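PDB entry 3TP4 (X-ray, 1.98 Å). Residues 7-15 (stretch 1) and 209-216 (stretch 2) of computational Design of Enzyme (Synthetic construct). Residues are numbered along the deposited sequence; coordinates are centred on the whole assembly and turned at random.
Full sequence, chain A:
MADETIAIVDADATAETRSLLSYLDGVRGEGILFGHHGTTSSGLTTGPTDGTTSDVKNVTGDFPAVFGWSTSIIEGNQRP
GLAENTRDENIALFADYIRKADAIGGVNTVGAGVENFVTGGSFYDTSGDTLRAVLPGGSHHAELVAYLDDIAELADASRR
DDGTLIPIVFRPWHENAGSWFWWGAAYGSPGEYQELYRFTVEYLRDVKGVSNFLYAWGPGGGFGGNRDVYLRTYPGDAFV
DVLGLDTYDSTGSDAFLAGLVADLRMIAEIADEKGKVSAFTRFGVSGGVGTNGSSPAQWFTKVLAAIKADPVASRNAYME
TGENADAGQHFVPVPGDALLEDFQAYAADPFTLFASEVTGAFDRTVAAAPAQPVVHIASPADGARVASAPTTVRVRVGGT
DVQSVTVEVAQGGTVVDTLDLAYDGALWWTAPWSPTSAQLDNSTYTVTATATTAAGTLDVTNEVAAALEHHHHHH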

# COMPACT_ATOMS: atom_id res chain seq x y z
N ALA A 7 13.11 -11.47 3.61
CA ALA A 7 11.92 -11.31 4.42
C ALA A 7 10.82 -10.80 3.52
O ALA A 7 10.94 -9.74 2.91
CB ALA A 7 12.18 -10.32 5.54
N ILE A 8 9.75 -11.59 3.42
CA ILE A 8 8.61 -11.21 2.59
C ILE A 8 7.35 -11.53 3.37
O ILE A 8 7.26 -12.57 4.02
CB ILE A 8 8.62 -11.95 1.24
CG1 ILE A 8 7.33 -11.68 0.47
CG2 ILE A 8 8.80 -13.45 1.44
CD1 ILE A 8 7.37 -12.13 -1.02
N VAL A 9 6.37 -10.63 3.31
CA VAL A 9 5.15 -10.78 4.10
C VAL A 9 4.45 -12.11 3.86
O VAL A 9 4.02 -12.78 4.80
CB VAL A 9 4.21 -9.58 3.86
CG1 VAL A 9 2.81 -9.88 4.37
CG2 VAL A 9 4.79 -8.33 4.56
N ASP A 10 4.35 -12.49 2.59
CA ASP A 10 3.75 -13.77 2.24
C ASP A 10 4.85 -14.80 1.96
O ASP A 10 5.41 -14.84 0.86
CB ASP A 10 2.83 -13.61 1.03
CG ASP A 10 2.34 -14.93 0.49
OD1 ASP A 10 2.39 -15.95 1.22
OD2 ASP A 10 1.92 -14.97 -0.69
N ALA A 11 5.15 -15.62 2.97
CA ALA A 11 6.22 -16.61 2.85
C ALA A 11 5.93 -17.65 1.77
O ALA A 11 6.83 -18.37 1.34
CB ALA A 11 6.49 -17.29 4.19
N ASP A 12 4.67 -17.72 1.34
CA ASP A 12 4.25 -18.65 0.30
C ASP A 12 4.04 -17.97 -1.07
O ASP A 12 3.42 -18.56 -1.96
CB ASP A 12 2.95 -19.35 0.69
CG ASP A 12 3.12 -20.33 1.85
OD1 ASP A 12 4.19 -20.98 1.93
OD2 ASP A 12 2.20 -20.45 2.67
N ALA A 13 4.52 -16.75 -1.22
CA ALA A 13 4.36 -16.01 -2.48
C ALA A 13 5.06 -16.73 -3.62
O ALA A 13 6.05 -17.43 -3.42
CB ALA A 13 4.90 -14.59 -2.36
N THR A 14 4.55 -16.54 -4.83
CA THR A 14 5.12 -17.17 -6.01
C THR A 14 6.58 -16.75 -6.24
O THR A 14 7.07 -15.76 -5.69
CB THR A 14 4.30 -16.84 -7.26
OG1 THR A 14 4.47 -15.46 -7.61
CG2 THR A 14 2.82 -17.11 -7.00
N ALA A 15 7.26 -17.53 -7.07
CA ALA A 15 8.65 -17.30 -7.41
C ALA A 15 8.82 -15.90 -8.00
O ALA A 15 9.74 -15.17 -7.63
CB ALA A 15 9.12 -18.36 -8.43
N GLY A 209 -5.79 -17.10 0.10
CA GLY A 209 -4.68 -17.75 -0.56
C GLY A 209 -4.00 -16.93 -1.65
O GLY A 209 -3.33 -17.48 -2.53
N VAL A 210 -4.15 -15.61 -1.59
CA VAL A 210 -3.47 -14.74 -2.54
C VAL A 210 -1.97 -14.93 -2.42
O VAL A 210 -1.41 -14.88 -1.32
CB VAL A 210 -3.82 -13.25 -2.32
CG1 VAL A 210 -2.92 -12.34 -3.16
CG2 VAL A 210 -5.28 -13.01 -2.64
N SER A 211 -1.30 -15.16 -3.54
CA SER A 211 0.12 -15.48 -3.51
C SER A 211 0.97 -14.58 -4.40
O SER A 211 2.18 -14.77 -4.51
CB SER A 211 0.36 -16.95 -3.88
OG SER A 211 -0.02 -17.19 -5.22
N ASN A 212 0.34 -13.60 -5.05
CA ASN A 212 1.08 -12.71 -5.96
C ASN A 212 1.05 -11.24 -5.54
O ASN A 212 1.18 -10.35 -6.38
CB ASN A 212 0.62 -12.89 -7.43
CG ASN A 212 -0.87 -12.61 -7.61
OD1 ASN A 212 -1.69 -12.98 -6.78
ND2 ASN A 212 -1.23 -11.94 -8.71
N PHE A 213 0.89 -11.00 -4.24
CA PHE A 213 0.95 -9.65 -3.69
C PHE A 213 2.24 -9.37 -2.89
O PHE A 213 2.72 -10.21 -2.11
CB PHE A 213 -0.23 -9.36 -2.76
CG PHE A 213 -1.50 -8.95 -3.46
CD1 PHE A 213 -1.57 -8.92 -4.83
CD2 PHE A 213 -2.62 -8.59 -2.72
CE1 PHE A 213 -2.74 -8.55 -5.46
CE2 PHE A 213 -3.79 -8.22 -3.35
CZ PHE A 213 -3.85 -8.20 -4.73
N LEU A 214 2.77 -8.17 -3.10
CA LEU A 214 3.70 -7.54 -2.17
C LEU A 214 2.88 -6.43 -1.51
O LEU A 214 2.02 -5.83 -2.16
CB LEU A 214 4.90 -6.95 -2.91
CG LEU A 214 5.78 -7.98 -3.64
CD1 LEU A 214 6.94 -7.31 -4.38
CD2 LEU A 214 6.30 -9.05 -2.65
N TYR A 215 3.12 -6.16 -0.24
CA TYR A 215 2.26 -5.26 0.51
C TYR A 215 2.93 -3.93 0.79
O TYR A 215 3.98 -3.87 1.42
CB TYR A 215 1.78 -5.93 1.81
CG TYR A 215 0.80 -7.05 1.52
CD1 TYR A 215 1.25 -8.37 1.36
CD2 TYR A 215 -0.55 -6.79 1.37
CE1 TYR A 215 0.37 -9.39 1.08
CE2 TYR A 215 -1.44 -7.81 1.09
CZ TYR A 215 -0.98 -9.11 0.95
OH TYR A 215 -1.87 -10.11 0.67
N ALA A 216 2.31 -2.86 0.30
CA ALA A 216 2.87 -1.52 0.47
C ALA A 216 2.07 -0.72 1.50
O ALA A 216 0.86 -0.89 1.63
CB ALA A 216 2.92 -0.78 -0.87
O HOH W 1 4.27 -10.40 0.45
O HOH W 2 1.38 -12.66 -1.75

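Stretch 1 has no regular strand, and its one helical residue, Ala15, lies at its end. Asp10 to Ala13 form a type I beta turn, closed by the backbone hydrogen bond from Ala13 N to Asp10 O at 3.0 Å. Thr14 follows at the N-cap position of a helix. Stretch 2 begins just after a helix, at Gly209. Its positive phi suits glycine, because a CB would be jammed against the carbonyl oxygen of the residue before. Residues 213 to 216 then form a strand.

The backbones are closest at the turn, where the CA atoms of Ala13 and Ser211 are 4.4 Å apart. They diverge toward Val9 and Tyr215, whose CA atoms are 7.2 Å apart. One direct hydrogen bond joins the stretches: Thr14 N donates to Ser211 O at 3.0 Å, with an angle of 162°. The same oxygen receives a CA-H...O contact from Ala13 CA at 3.2 Å. Ser211 O therefore meets two successive residues of stretch 1.

Two waters fill the space where the backbones separate. Water 1 accepts from Asp10 N at 3.0 Å and donates to Phe213 O, also at 3.0 Å. Water 2 donates to Asp10 OD2 at 2.6 Å and to Phe213 O at 2.8 Å. Asp10 is thus linked to one carbonyl through both its backbone and its side chain.

The CA-to-CB bond of Asp10 points toward stretch 2, and its chi1 is t. Its carboxylate serves both the turn and the interface. OD1 accepts a hydrogen bond from Asp12 N at 2.9 Å, while OD2 takes the water. OD2 also lies 3.4 Å from Val210 O, but both atoms are acceptors and do not bond. An acidic side chain suits this buried place because it can accept from both partners.

Ser211 has the largest area covered by the other stretch, 73 Å². Its OG packs 3.4 Å from Thr14 CG2. The small side chain lies beside the turn, with CB 4.0 Å from Asp12 O.

Beyond the waters, the contact is apolar. Ile8 points sideways at CB, but its extended t,t side chain brings CD1 to 3.6 Å from Leu214 CD2. Leu214 likewise starts sideways and comes nearer at its end. Val9 and Tyr215 both point toward the opposite stretch, and Val9 CG1 meets the tyrosine ring obliquely, 3.7 Å from CD1. These four residues are buried, and their hydrocarbon and aromatic surfaces fit a site without direct polar contacts. In total, 373 Å² is buried between the stretches.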